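Side-chain contact in ubiquitin (Sulfolobus solfataricus, PDB 4WWM), which probably acts as a ubiquitin-related protein modifier of the Urm1 type, linked to the archaeal proteasome pathway and tRNA processing: residues R28-I33 and L39-S44. Sequence-based numbering, arbitrary orientation. Where two conformers were deposited one is given.
Sequences RVLVKI and LILNES
Leu41 reaches from the loop onto the helix surface between Leu30 and Val31, and its branches show how. CB only carries the side chain away from the loop, still well short of the helix. CG comes next, 4.4 Å from Leu30 CB. With chi1 at -60° it is anti to its own carbonyl carbon, and chi2 of -176° then sets CD1 trans to CA, giving this methyl the longest reach. CD1 lands 3.9 Å from Val31 CG2, where the two side chains cross at about a right angle. It also lies 4.1 Å from Leu30 CB and 4.0 Å from the backbone atom Leu30 C, so it rests on the helix main chain as well. CD2, the other branch, stands slightly farther off, over Leu30 CB and Leu30 CD1 at 4.2 Å from each.

Ile40 adds a further apolar contact: its CD1 meets Leu30 CD2 at 4.1 Å, again nearly at right angles. No hydrogen bond links the segments. Instead, the Asp34 carboxylate, just beyond the helix, holds the loop by accepting from the backbone N of Leu39, Ile40 and Leu41.

In this ubiquitin-like beta-grasp fold, Leu30 faces Ile53 of strand 51-55 and Ile76 of strand 73-78. Ile40 also packs on Ile76, on Ile51 and on Leu10 and Phe14, which puts this loop residue among helix 26-33, helix 10-14 and the two strands.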
ATOM      1  N   ARG A  28      -7.815  -4.296  -0.484  1.00 19.99           N
ATOM      2  CA  ARG A  28      -7.519  -5.625   0.034  1.00 19.62           C
ATOM      3  C   ARG A  28      -6.014  -5.846   0.142  1.00 17.86           C
ATOM      4  O   ARG A  28      -5.549  -6.523   1.062  1.00 17.99           O
ATOM      5  CB  ARG A  28      -8.152  -6.700  -0.851  1.00 24.16           C
ATOM      6  CG  ARG A  28      -9.672  -6.637  -0.892  1.00 35.69           C
ATOM      7  CD  ARG A  28     -10.299  -7.949  -0.453  1.00 49.74           C
ATOM      8  NE  ARG A  28      -9.881  -9.064  -1.299  1.00 50.23           N
ATOM      9  CZ  ARG A  28     -10.023 -10.347  -0.980  1.00 57.96           C
ATOM     10  NH1 ARG A  28     -10.569 -10.695   0.180  1.00 50.24           N
ATOM     11  NH2 ARG A  28      -9.610 -11.286  -1.820  1.00 63.43           N
ATOM     12  N   VAL A  29      -5.256  -5.281  -0.794  1.00 19.64           N
ATOM     13  CA  VAL A  29      -3.800  -5.307  -0.703  1.00 17.29           C
ATOM     14  C   VAL A  29      -3.384  -4.669   0.618  1.00 15.60           C
ATOM     15  O   VAL A  29      -2.632  -5.259   1.394  1.00 15.38           O
ATOM     16  CB  VAL A  29      -3.131  -4.562  -1.888  1.00 15.14           C
ATOM     17  CG1 VAL A  29      -1.622  -4.402  -1.677  1.00 15.07           C
ATOM     18  CG2 VAL A  29      -3.396  -5.289  -3.192  1.00 18.29           C
ATOM     19  N   LEU A  30      -3.900  -3.473   0.880  1.00 17.15           N
ATOM     20  CA  LEU A  30      -3.512  -2.724   2.068  1.00 12.32           C
ATOM     21  C   LEU A  30      -3.945  -3.433   3.346  1.00 12.93           C
ATOM     22  O   LEU A  30      -3.216  -3.426   4.335  1.00 15.56           O
ATOM     23  CB  LEU A  30      -4.100  -1.312   2.023  1.00 11.86           C
ATOM     24  CG  LEU A  30      -3.698  -0.475   0.805  1.00 11.75           C
ATOM     25  CD1 LEU A  30      -4.400   0.874   0.820  1.00 16.19           C
ATOM     26  CD2 LEU A  30      -2.191  -0.290   0.726  1.00 15.27           C
ATOM     27  N   VAL A  31      -5.122  -4.049   3.326  1.00 19.71           N
ATOM     28  CA  VAL A  31      -5.618  -4.762   4.499  1.00 15.17           C
ATOM     29  C   VAL A  31      -4.746  -5.983   4.789  1.00 19.77           C
ATOM     30  O   VAL A  31      -4.489  -6.302   5.950  1.00 16.39           O
ATOM     31  CB  VAL A  31      -7.091  -5.196   4.323  1.00 16.72           C
ATOM     32  CG1 VAL A  31      -7.507  -6.204   5.395  1.00 19.77           C
ATOM     33  CG2 VAL A  31      -8.008  -3.985   4.376  1.00 16.75           C
ATOM     34  N   LYS A  32      -4.291  -6.665   3.740  1.00 20.26           N
ATOM     35  CA  LYS A  32      -3.436  -7.835   3.919  1.00 18.70           C
ATOM     36  C   LYS A  32      -2.076  -7.433   4.485  1.00 21.87           C
ATOM     37  O   LYS A  32      -1.515  -8.132   5.326  1.00 20.28           O
ATOM     38  CB  LYS A  32      -3.247  -8.583   2.597  1.00 21.89           C
ATOM     39  CG  LYS A  32      -2.291  -9.775   2.705  1.00 41.96           C
ATOM     40  CD  LYS A  32      -2.298 -10.641   1.453  1.00 33.60           C
ATOM     41  CE  LYS A  32      -3.594 -11.428   1.317  1.00 36.74           C
ATOM     42  NZ  LYS A  32      -3.618 -12.261   0.081  1.00 38.36           N
ATOM     43  N   ILE A  33      -1.555  -6.306   4.013  1.00 20.76           N
ATOM     44  CA  ILE A  33      -0.290  -5.775   4.502  1.00 19.98           C
ATOM     45  C   ILE A  33      -0.433  -5.280   5.943  1.00 19.96           C
ATOM     46  O   ILE A  33       0.417  -5.555   6.795  1.00 20.03           O
ATOM     47  CB  ILE A  33       0.206  -4.617   3.596  1.00 26.33           C
ATOM     48  CG1 ILE A  33       0.530  -5.131   2.189  1.00 26.60           C
ATOM     49  CG2 ILE A  33       1.424  -3.922   4.189  1.00 31.69           C
ATOM     50  CD1 ILE A  33       1.641  -6.165   2.127  1.00 24.24           C
ATOM     51  N   LEU A  39      -0.927   0.121  10.926  1.00 21.12           N
ATOM     52  CA  LEU A  39       0.082   1.162  10.801  1.00 20.09           C
ATOM     53  C   LEU A  39      -0.285   2.192   9.731  1.00 19.37           C
ATOM     54  O   LEU A  39      -0.018   3.379   9.902  1.00 19.97           O
ATOM     55  CB  LEU A  39       1.445   0.537  10.483  1.00 18.38           C
ATOM     56  CG  LEU A  39       2.115  -0.217  11.637  1.00 19.81           C
ATOM     57  CD1 LEU A  39       3.290  -1.037  11.129  1.00 18.95           C
ATOM     58  CD2 LEU A  39       2.571   0.747  12.721  1.00 21.60           C
ATOM     59  N   ILE A  40      -0.900   1.742   8.638  1.00 18.71           N
ATOM     60  CA  ILE A  40      -1.210   2.633   7.520  1.00 18.63           C
ATOM     61  C   ILE A  40      -2.713   2.828   7.311  1.00 20.62           C
ATOM     62  O   ILE A  40      -3.122   3.739   6.594  1.00 23.67           O
ATOM     63  CB  ILE A  40      -0.577   2.119   6.209  1.00 16.86           C
ATOM     64  CG1 ILE A  40      -1.100   0.724   5.860  1.00 16.95           C
ATOM     65  CG2 ILE A  40       0.941   2.104   6.343  1.00 18.66           C
ATOM     66  CD1 ILE A  40      -0.606   0.205   4.525  1.00 17.98           C
ATOM     67  N   LEU A  41      -3.527   1.985   7.941  1.00 21.66           N
ATOM     68  CA  LEU A  41      -4.981   2.128   7.875  1.00 23.85           C
ATOM     69  C   LEU A  41      -5.581   2.445   9.243  1.00 25.68           C
ATOM     70  O   LEU A  41      -5.210   1.845  10.253  1.00 25.69           O
ATOM     71  CB  LEU A  41      -5.630   0.854   7.327  1.00 24.27           C
ATOM     72  CG  LEU A  41      -5.244   0.392   5.921  1.00 23.30           C
ATOM     73  CD1 LEU A  41      -6.069  -0.828   5.552  1.00 24.76           C
ATOM     74  CD2 LEU A  41      -5.426   1.498   4.892  1.00 24.00           C
ATOM     75  N   ASN A  42      -6.516   3.392   9.262  1.00 27.69           N
ATOM     76  CA  ASN A  42      -7.343   3.627  10.440  1.00 29.96           C
ATOM     77  C   ASN A  42      -8.247   2.422  10.658  1.00 33.09           C
ATOM     78  O   ASN A  42      -8.268   1.504   9.837  1.00 32.89           O
ATOM     79  CB  ASN A  42      -8.182   4.900  10.282  1.00 36.30           C
ATOM     80  CG  ASN A  42      -7.347   6.169  10.331  1.00 44.25           C
ATOM     81  OD1 ASN A  42      -6.734   6.483  11.352  1.00 42.08           O
ATOM     82  ND2 ASN A  42      -7.347   6.921   9.234  1.00 58.64           N
ATOM     83  N   GLU A  43      -9.001   2.419  11.752  1.00 35.58           N
ATOM     84  CA  GLU A  43      -9.919   1.323  12.037  0.51 49.66           C
ATOM     85  C   GLU A  43     -11.001   1.235  10.963  1.00 44.98           C
ATOM     86  O   GLU A  43     -11.577   0.171  10.734  1.00 46.52           O
ATOM     87  CB  GLU A  43     -10.554   1.499  13.417  0.51 56.83           C
ATOM     88  CG  GLU A  43     -11.501   0.374  13.814  0.51 61.28           C
ATOM     89  CD  GLU A  43     -10.843  -0.992  13.747  0.51 65.22           C
ATOM     90  OE1 GLU A  43      -9.671  -1.110  14.162  0.51 59.51           O
ATOM     91  OE2 GLU A  43     -11.497  -1.946  13.273  0.51 73.82           O
ATOM     92  N   SER A  44     -11.269   2.358  10.305  1.00 47.91           N
ATOM     93  CA  SER A  44     -12.263   2.410   9.238  1.00 59.42           C
ATOM     94  C   SER A  44     -11.659   2.023   7.887  1.00 55.41           C
ATOM     95  O   SER A  44     -12.273   2.248   6.843  1.00 44.98           O
ATOM     96  CB  SER A  44     -12.871   3.810   9.152  1.00 56.97           C
ATOM     97  OG  SER A  44     -11.892   4.770   8.791  1.00 46.00           O
TER